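Local coordinates for devB protein (Vibrio cholerae O1 biovar eltor str. N16961, PDB 1Y89) that probably acts as a 6-phosphogluconolactonase, hydrolysing 6-phosphogluconolactone in the pentose phosphate pathway, at residues Met1-Ala10 and Gly223-Ala234; Asp154-Val162 and Arg173-Leu181. All coordinates share one frame; numbering follows the deposited sequence.

Contact 1: Met1-Ala10 and Gly223-Ala234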
loop_
_atom_site.group_PDB
_atom_site.type_symbol
_atom_site.label_atom_id
_atom_site.label_comp_id
_atom_site.label_asym_id
_atom_site.label_seq_id
_atom_site.Cartn_x
_atom_site.Cartn_y
_atom_site.Cartn_z
HETATM N N MSE A 1 4.293 0.062 10.342
HETATM C CA MSE A 1 4.595 -0.514 8.992
HETATM C C MSE A 1 4.917 0.602 7.988
HETATM O O MSE A 1 4.567 1.776 8.209
HETATM C CB MSE A 1 3.481 -1.475 8.541
HETATM C CG MSE A 1 2.166 -0.860 8.133
HETATM SE SE MSE A 1 2.095 -0.482 6.154
HETATM C CE MSE A 1 0.577 -1.737 5.611
ATOM N N ILE A 2 5.635 0.243 6.927
ATOM C CA ILE A 2 5.960 1.197 5.883
ATOM C C ILE A 2 5.396 0.725 4.536
ATOM O O ILE A 2 5.527 -0.450 4.175
ATOM C CB ILE A 2 7.484 1.521 5.828
ATOM C CG1 ILE A 2 7.791 2.533 4.708
ATOM C CG2 ILE A 2 8.318 0.265 5.601
ATOM C CD1 ILE A 2 9.024 3.410 5.004
ATOM N N ASN A 3 4.758 1.651 3.831
ATOM C CA ASN A 3 4.097 1.391 2.552
ATOM C C ASN A 3 4.700 2.312 1.491
ATOM O O ASN A 3 4.695 3.524 1.647
ATOM C CB ASN A 3 2.607 1.665 2.776
ATOM C CG ASN A 3 1.717 1.199 1.658
ATOM O OD1 ASN A 3 2.104 0.412 0.786
ATOM N ND2 ASN A 3 0.467 1.661 1.702
ATOM N N HIS A 4 5.304 1.749 0.447
ATOM C CA HIS A 4 5.792 2.544 -0.683
ATOM C C HIS A 4 4.903 2.257 -1.883
ATOM O O HIS A 4 4.666 1.068 -2.240
ATOM C CB HIS A 4 7.199 2.119 -1.121
ATOM C CG HIS A 4 8.252 2.202 -0.058
ATOM N ND1 HIS A 4 8.246 1.407 1.070
ATOM C CD2 HIS A 4 9.405 2.913 -0.009
ATOM C CE1 HIS A 4 9.325 1.660 1.793
ATOM N NE2 HIS A 4 10.046 2.566 1.158
ATOM N N LYS A 5 4.436 3.318 -2.525
ATOM C CA LYS A 5 3.595 3.170 -3.703
ATOM C C LYS A 5 4.225 3.923 -4.864
ATOM O O LYS A 5 4.580 5.088 -4.720
ATOM C CB LYS A 5 2.201 3.713 -3.428
ATOM C CG LYS A 5 1.511 3.094 -2.228
ATOM C CD LYS A 5 0.050 3.519 -2.198
ATOM C CE LYS A 5 -0.740 2.678 -1.222
ATOM N NZ LYS A 5 -2.003 2.289 -1.894
ATOM N N ILE A 6 4.372 3.261 -6.005
ATOM C CA ILE A 6 4.872 3.924 -7.233
ATOM C C ILE A 6 3.758 3.849 -8.279
ATOM O O ILE A 6 3.329 2.764 -8.652
ATOM C CB ILE A 6 6.180 3.276 -7.752
ATOM C CG1 ILE A 6 7.272 3.245 -6.639
ATOM C CG2 ILE A 6 6.690 3.970 -9.072
ATOM C CD1 ILE A 6 8.487 2.417 -7.017
ATOM N N PHE A 7 3.279 5.016 -8.682
ATOM C CA PHE A 7 2.166 5.186 -9.616
ATOM C C PHE A 7 2.725 5.613 -10.951
ATOM O O PHE A 7 3.771 6.269 -11.010
ATOM C CB PHE A 7 1.218 6.295 -9.136
ATOM C CG PHE A 7 0.485 5.979 -7.840
ATOM C CD1 PHE A 7 1.060 6.259 -6.603
ATOM C CD2 PHE A 7 -0.794 5.403 -7.876
ATOM C CE1 PHE A 7 0.361 5.977 -5.412
ATOM C CE2 PHE A 7 -1.479 5.104 -6.697
ATOM C CZ PHE A 7 -0.911 5.398 -5.482
ATOM N N PRO A 8 1.994 5.312 -12.021
ATOM C CA PRO A 8 2.506 5.625 -13.356
ATOM C C PRO A 8 2.429 7.127 -13.717
ATOM O O PRO A 8 3.152 7.572 -14.600
ATOM C CB PRO A 8 1.600 4.785 -14.268
ATOM C CG PRO A 8 0.252 4.768 -13.526
ATOM C CD PRO A 8 0.652 4.665 -12.053
ATOM N N THR A 9 1.554 7.892 -13.040
ATOM C CA THR A 9 1.293 9.292 -13.402
ATOM C C THR A 9 0.959 10.051 -12.125
ATOM O O THR A 9 0.555 9.431 -11.123
ATOM C CB THR A 9 0.069 9.454 -14.350
ATOM O OG1 THR A 9 -1.104 9.038 -13.659
ATOM C CG2 THR A 9 0.204 8.636 -15.675
ATOM N N ALA A 10 1.117 11.379 -12.153
ATOM C CA ALA A 10 0.693 12.212 -11.021
ATOM C C ALA A 10 -0.824 12.130 -10.834
ATOM O O ALA A 10 -1.306 12.197 -9.701
ATOM C CB ALA A 10 1.113 13.684 -11.224
ATOM N N GLY A 223 2.034 3.546 13.718
ATOM C CA GLY A 223 1.117 3.388 12.595
ATOM C C GLY A 223 1.859 3.258 11.275
ATOM O O GLY A 223 2.976 2.744 11.227
ATOM N N VAL A 224 1.244 3.783 10.214
ATOM C CA VAL A 224 1.714 3.622 8.857
ATOM C C VAL A 224 2.518 4.852 8.363
ATOM O O VAL A 224 2.059 5.995 8.510
ATOM C CB VAL A 224 0.481 3.402 7.929
ATOM C CG1 VAL A 224 0.903 3.248 6.470
ATOM C CG2 VAL A 224 -0.239 2.101 8.382
ATOM N N THR A 225 3.692 4.613 7.781
ATOM C CA THR A 225 4.411 5.682 7.088
ATOM C C THR A 225 4.409 5.300 5.605
ATOM O O THR A 225 4.762 4.167 5.270
ATOM C CB THR A 225 5.854 5.785 7.575
ATOM O OG1 THR A 225 5.864 6.038 8.977
ATOM C CG2 THR A 225 6.584 6.930 6.873
ATOM N N GLU A 226 4.027 6.226 4.734
ATOM C CA GLU A 226 3.934 5.931 3.311
ATOM C C GLU A 226 4.777 6.863 2.491
ATOM O O GLU A 226 4.919 8.060 2.820
ATOM C CB GLU A 226 2.484 6.068 2.836
ATOM C CG GLU A 226 1.553 5.222 3.639
ATOM C CD GLU A 226 0.123 5.332 3.203
ATOM O OE1 GLU A 226 -0.397 6.467 3.055
ATOM O OE2 GLU A 226 -0.474 4.259 3.019
ATOM N N TRP A 227 5.261 6.331 1.377
ATOM C CA TRP A 227 5.906 7.110 0.349
ATOM C C TRP A 227 5.114 6.919 -0.945
ATOM O O TRP A 227 4.986 5.785 -1.441
ATOM C CB TRP A 227 7.361 6.632 0.162
ATOM C CG TRP A 227 8.196 6.954 1.385
ATOM C CD1 TRP A 227 8.250 6.267 2.549
ATOM C CD2 TRP A 227 9.009 8.106 1.554
ATOM N NE1 TRP A 227 9.090 6.913 3.444
ATOM C CE2 TRP A 227 9.571 8.042 2.843
ATOM C CE3 TRP A 227 9.344 9.176 0.720
ATOM C CZ2 TRP A 227 10.446 9.017 3.331
ATOM C CZ3 TRP A 227 10.226 10.154 1.212
ATOM C CH2 TRP A 227 10.750 10.064 2.502
ATOM N N TYR A 228 4.555 8.005 -1.469
ATOM C CA TYR A 228 3.789 7.965 -2.730
ATOM C C TYR A 228 4.684 8.591 -3.799
ATOM O O TYR A 228 5.005 9.778 -3.698
ATOM C CB TYR A 228 2.520 8.836 -2.616
ATOM C CG TYR A 228 1.337 8.155 -1.942
ATOM C CD1 TYR A 228 1.433 7.666 -0.650
ATOM C CD2 TYR A 228 0.124 8.012 -2.601
ATOM C CE1 TYR A 228 0.358 7.022 -0.054
ATOM C CE2 TYR A 228 -0.956 7.379 -2.021
ATOM C CZ TYR A 228 -0.827 6.875 -0.743
ATOM O OH TYR A 228 -1.876 6.202 -0.169
ATOM N N LEU A 229 5.106 7.814 -4.795
ATOM C CA LEU A 229 5.964 8.368 -5.836
ATOM C C LEU A 229 5.295 8.175 -7.185
ATOM O O LEU A 229 4.463 7.276 -7.346
ATOM C CB LEU A 229 7.310 7.618 -5.889
ATOM C CG LEU A 229 8.152 7.417 -4.615
ATOM C CD1 LEU A 229 9.480 6.797 -5.010
ATOM C CD2 LEU A 229 8.383 8.641 -3.794
ATOM N N ASP A 230 5.690 8.991 -8.159
ATOM C CA ASP A 230 5.405 8.653 -9.535
ATOM C C ASP A 230 6.656 8.061 -10.159
ATOM O O ASP A 230 7.721 8.033 -9.513
ATOM C CB ASP A 230 4.842 9.855 -10.328
ATOM C CG ASP A 230 5.803 11.039 -10.408
ATOM O OD1 ASP A 230 6.861 11.058 -9.745
ATOM O OD2 ASP A 230 5.473 11.985 -11.154
ATOM N N SER A 231 6.522 7.543 -11.384
ATOM C CA SER A 231 7.619 6.908 -12.077
ATOM C C SER A 231 8.810 7.840 -12.137
ATOM O O SER A 231 9.944 7.407 -11.900
ATOM C CB SER A 231 7.193 6.517 -13.508
ATOM O OG SER A 231 6.298 5.428 -13.403
ATOM N N ASP A 232 8.555 9.122 -12.415
ATOM C CA ASP A 232 9.655 10.094 -12.513
ATOM C C ASP A 232 10.445 10.210 -11.214
ATOM O O ASP A 232 11.669 10.123 -11.222
ATOM C CB ASP A 232 9.153 11.471 -12.952
ATOM C CG ASP A 232 8.858 11.535 -14.461
ATOM O OD1 ASP A 232 9.185 10.572 -15.184
ATOM O OD2 ASP A 232 8.312 12.553 -14.904
ATOM N N ALA A 233 9.755 10.370 -10.086
ATOM C CA ALA A 233 10.471 10.464 -8.805
ATOM C C ALA A 233 11.172 9.147 -8.429
ATOM O O ALA A 233 12.171 9.143 -7.682
ATOM C CB ALA A 233 9.503 10.887 -7.699
ATOM N N ALA A 234 10.639 8.025 -8.914
ATOM C CA ALA A 234 11.205 6.695 -8.623
ATOM C C ALA A 234 12.300 6.267 -9.593
ATOM O O ALA A 234 12.867 5.171 -9.439
ATOM C CB ALA A 234 10.087 5.621 -8.641
HETATM O O HOH W 1 4.109 11.799 -13.321
#

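Contact 2: Asp154-Val162 and Arg173-Leu181. With PO4 (phosphate ion), chain C.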
loop_
_atom_site.group_PDB
_atom_site.type_symbol
_atom_site.label_atom_id
_atom_site.label_comp_id
_atom_site.label_asym_id
_atom_site.label_seq_id
_atom_site.Cartn_x
_atom_site.Cartn_y
_atom_site.Cartn_z
ATOM N N ASP A 154 14.453 20.098 16.137
ATOM C CA ASP A 154 14.652 19.465 17.440
ATOM C C ASP A 154 13.693 18.281 17.499
ATOM O O ASP A 154 12.484 18.461 17.714
ATOM C CB ASP A 154 14.375 20.451 18.575
ATOM C CG ASP A 154 14.486 19.800 19.959
ATOM O OD1 ASP A 154 14.859 18.607 20.054
ATOM O OD2 ASP A 154 14.182 20.477 20.947
ATOM N N TYR A 155 14.243 17.086 17.271
ATOM C CA TYR A 155 13.459 15.863 17.209
ATOM C C TYR A 155 12.968 15.457 18.579
ATOM O O TYR A 155 12.147 14.558 18.681
ATOM C CB TYR A 155 14.250 14.696 16.571
ATOM C CG TYR A 155 14.597 14.963 15.142
ATOM C CD1 TYR A 155 13.665 14.715 14.104
ATOM C CD2 TYR A 155 15.821 15.496 14.815
ATOM C CE1 TYR A 155 13.986 14.989 12.769
ATOM C CE2 TYR A 155 16.157 15.769 13.474
ATOM C CZ TYR A 155 15.236 15.522 12.469
ATOM O OH TYR A 155 15.608 15.826 11.173
ATOM N N ALA A 156 13.468 16.100 19.627
ATOM C CA ALA A 156 13.017 15.791 20.975
ATOM C C ALA A 156 12.068 16.848 21.527
ATOM O O ALA A 156 11.775 16.842 22.721
ATOM C CB ALA A 156 14.218 15.596 21.909
ATOM N N ASP A 157 11.588 17.753 20.676
ATOM C CA ASP A 157 10.747 18.874 21.147
ATOM C C ASP A 157 9.448 18.277 21.695
ATOM O O ASP A 157 8.766 17.503 20.998
ATOM C CB ASP A 157 10.461 19.839 19.997
ATOM C CG ASP A 157 9.770 21.125 20.436
ATOM O OD1 ASP A 157 9.194 21.215 21.556
ATOM O OD2 ASP A 157 9.785 22.071 19.624
ATOM N N ALA A 158 9.130 18.607 22.940
ATOM C CA ALA A 158 7.920 18.078 23.585
ATOM C C ALA A 158 6.645 18.887 23.239
ATOM O O ALA A 158 5.506 18.436 23.509
ATOM C CB ALA A 158 8.115 17.981 25.105
ATOM N N ASN A 159 6.836 20.070 22.657
ATOM C CA ASN A 159 5.711 20.883 22.189
ATOM C C ASN A 159 5.060 20.281 20.932
ATOM O O ASN A 159 5.660 19.435 20.242
ATOM C CB ASN A 159 6.142 22.323 21.897
ATOM C CG ASN A 159 6.649 23.067 23.113
ATOM O OD1 ASN A 159 7.533 23.924 22.995
ATOM N ND2 ASN A 159 6.067 22.808 24.261
ATOM N N LEU A 160 3.838 20.736 20.626
ATOM C CA LEU A 160 3.111 20.245 19.458
ATOM C C LEU A 160 3.350 21.079 18.210
ATOM O O LEU A 160 3.058 20.637 17.085
ATOM C CB LEU A 160 1.603 20.125 19.751
ATOM C CG LEU A 160 1.220 19.368 21.027
ATOM C CD1 LEU A 160 -0.291 19.404 21.226
ATOM C CD2 LEU A 160 1.743 17.921 20.976
ATOM N N SER A 161 3.874 22.293 18.385
ATOM C CA SER A 161 4.113 23.164 17.220
ATOM C C SER A 161 5.347 23.971 17.532
ATOM O O SER A 161 5.804 24.006 18.686
ATOM C CB SER A 161 2.946 24.116 17.022
ATOM O OG SER A 161 2.816 24.909 18.211
ATOM N N VAL A 162 5.868 24.640 16.511
ATOM C CA VAL A 162 7.099 25.385 16.659
ATOM C C VAL A 162 7.097 26.507 15.634
ATOM O O VAL A 162 6.530 26.340 14.540
ATOM C CB VAL A 162 8.358 24.429 16.502
ATOM C CG1 VAL A 162 8.439 23.787 15.085
ATOM C CG2 VAL A 162 9.678 25.146 16.906
ATOM N N ARG A 173 7.474 30.493 9.600
ATOM C CA ARG A 173 6.373 29.525 9.498
ATOM C C ARG A 173 6.001 29.036 10.881
ATOM O O ARG A 173 6.859 28.987 11.775
ATOM C CB ARG A 173 6.833 28.270 8.730
ATOM C CG ARG A 173 6.938 28.482 7.191
ATOM C CD ARG A 173 8.361 28.653 6.765
ATOM N NE ARG A 173 8.404 28.863 5.315
ATOM C CZ ARG A 173 8.391 27.885 4.398
ATOM N NH1 ARG A 173 8.385 26.613 4.765
ATOM N NH2 ARG A 173 8.409 28.189 3.104
ATOM N N VAL A 174 4.750 28.607 11.032
ATOM C CA VAL A 174 4.316 27.808 12.196
ATOM C C VAL A 174 4.225 26.367 11.697
ATOM O O VAL A 174 3.648 26.116 10.638
ATOM C CB VAL A 174 2.956 28.301 12.735
ATOM C CG1 VAL A 174 2.400 27.329 13.804
ATOM C CG2 VAL A 174 3.114 29.726 13.283
ATOM N N SER A 175 4.848 25.442 12.427
ATOM C CA SER A 175 4.903 24.064 11.995
ATOM C C SER A 175 4.454 23.119 13.084
ATOM O O SER A 175 4.683 23.386 14.264
ATOM C CB SER A 175 6.335 23.699 11.610
ATOM O OG SER A 175 6.412 22.409 11.002
ATOM N N LYS A 176 3.854 22.000 12.694
ATOM C CA LYS A 176 3.808 20.849 13.601
ATOM C C LYS A 176 5.233 20.469 13.974
ATOM O O LYS A 176 6.153 20.664 13.159
ATOM C CB LYS A 176 3.182 19.637 12.902
ATOM C CG LYS A 176 1.660 19.724 12.773
ATOM C CD LYS A 176 1.107 18.351 12.264
ATOM C CE LYS A 176 -0.437 18.278 12.223
ATOM N NZ LYS A 176 -1.143 19.326 11.424
ATOM N N THR A 177 5.428 19.930 15.186
ATOM C CA THR A 177 6.723 19.365 15.539
ATOM C C THR A 177 6.802 17.906 15.083
ATOM O O THR A 177 5.768 17.298 14.741
ATOM C CB THR A 177 6.945 19.384 17.054
ATOM O OG1 THR A 177 5.855 18.693 17.689
ATOM C CG2 THR A 177 7.046 20.830 17.546
ATOM N N ALA A 178 8.012 17.337 15.108
ATOM C CA ALA A 178 8.197 15.913 14.729
ATOM C C ALA A 178 7.287 14.982 15.561
ATOM O O ALA A 178 6.740 13.991 15.060
ATOM C CB ALA A 178 9.658 15.505 14.896
ATOM N N LYS A 179 7.132 15.325 16.837
ATOM C CA LYS A 179 6.326 14.546 17.764
ATOM C C LYS A 179 4.901 14.326 17.275
ATOM O O LYS A 179 4.346 13.217 17.415
ATOM C CB LYS A 179 6.298 15.294 19.102
ATOM C CG LYS A 179 5.378 14.735 20.118
ATOM C CD LYS A 179 5.562 15.607 21.397
ATOM C CE LYS A 179 4.760 15.073 22.518
ATOM N NZ LYS A 179 5.057 15.778 23.839
ATOM N N VAL A 180 4.286 15.374 16.726
ATOM C CA VAL A 180 2.919 15.203 16.211
ATOM C C VAL A 180 2.904 14.268 14.977
ATOM O O VAL A 180 2.025 13.389 14.828
ATOM C CB VAL A 180 2.288 16.575 15.872
ATOM C CG1 VAL A 180 0.897 16.401 15.256
ATOM C CG2 VAL A 180 2.247 17.462 17.179
ATOM N N LEU A 181 3.856 14.457 14.063
ATOM C CA LEU A 181 3.947 13.513 12.931
ATOM C C LEU A 181 4.138 12.060 13.347
ATOM O O LEU A 181 3.494 11.155 12.807
ATOM C CB LEU A 181 5.068 13.917 11.956
ATOM C CG LEU A 181 4.805 15.009 10.937
ATOM C CD1 LEU A 181 4.105 16.253 11.518
ATOM C CD2 LEU A 181 6.178 15.418 10.227
HETATM P P PO4 C . 8.206 24.774 1.379
HETATM O O1 PO4 C . 8.470 24.419 2.833
HETATM O O2 PO4 C . 9.039 23.893 0.532
HETATM O O3 PO4 C . 6.745 24.556 1.193
HETATM O O4 PO4 C . 8.600 26.187 1.176
HETATM O O HOH W 2 10.267 18.840 16.107
HETATM O O HOH W 3 9.244 16.776 18.354
#

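Contact 1: Met1-Ala10 and Gly223-Ala234
Asn3 and Glu226 stand side by side on one face of the parallel pair formed by strands 2-7 and 224-230, at the edge, within this chain, of the mixed sheet of this Rossmann-like alpha/beta fold. Asn3 CG lies anti to the backbone N (chi1 -169°), and ND2 donates a hydrogen bond to Glu226 OE2 (3.1 Å) on its anti side, 30° out of the carboxylate plane; OE1 is held by Arg186 and Ser188. Beside them Lys5 lays its CD over one face of the Tyr228 ring, 4.1 Å from the centroid. The Phe7 and Tyr228 rings are nearly parallel yet slid apart, meeting where Phe7 CE1 approaches Tyr228 CD2 to 3.5 Å, and helix 10-25 packs on both. The other face carries Ile2, whose CD1 meets the pyrrole edge of Trp227 at NE1 (3.8 Å), and Ile6, whose branches press on Ala234 CB. Backbone bonds such as Lys5 N to Trp227 O (2.8 Å) tie the ladder, and an antiparallel strand of the second subunit extends the sheet. At the strand end, Asp230 is the N-cap: OD1 accepts from Ala233 N (3.0 Å) and Gly193 N, OD2 from a water oxygen at 2.6 Å.

Contact 2: Asp154-Val162 and Arg173-Leu181
Thr177, at the N-cap position of helix 178-183 just after strand 172-176, is bound to Asn159 and Leu160 of the loop leading into strand 161-165, the hairpin partner of that strand. Thr177 OG1, set between the backbone N and the carbonyl carbon (chi1 56°), donates to Asn159 O at 2.7 Å, and Thr177 N donates to Leu160 O from well above the carbonyl plane. Lys179, fully stretched, reaches across to the loop, where NZ donates a hydrogen bond to Ala158 O (2.7 Å). In the hairpin, Val162 and Ser175 form an antiparallel hydrogen-bonded pair, Val162 N to Ser175 O and Ser175 N to Val162 O, each 2.8 Å. Two waters bridge the loop to the helix start, one joining Asp154 O to Ala178 N, the other Asp157 O to Lys179 N. Within the loop Asp154 OD1 accepts from Ala156 N and Asp157 OD1 from Asn159 N, two Asx turns. Apolar contact is lighter: Leu160 CB and Val180 CG2 meet at 3.8 Å, their side chains crossing nearly at right angles, and Thr177 CG2 sits against Val162 CB. At the far end the edge of the Arg173 guanidinium meets a phosphate ion, probably from the crystallisation liquor, NH1 bonding O1 at 2.9 Å and NH2 O4 at 2.8 Å; His144 and Arg70 also bind this ion, which may mark the family's active-site pocket. Helix 108-122 packs on Leu160, Ser161 and Val174, while strand 62-70 adjoins strand 172-176 on its other side.

In the fold
The two contacts mark opposite ends, within this chain, of one mixed sheet, their centres about 24 Å apart and without touching. Contact 1 pairs an outermost strand with its parallel neighbour, joining the first strand of the chain to the last; contact 2 joins chain-local elements, the antiparallel hairpin at the other end and the helix that follows it. Both are partly buried. In contact 1 a long regular backbone ladder is flanked by aromatic and aliphatic side chains, and the sheet runs on into the second subunit. Contact 2 has a shorter ladder, relies more on side chains and waters bound to loop carbonyls, and has no neighbouring subunit on it; its phosphate-binding arginine has no counterpart in contact 1.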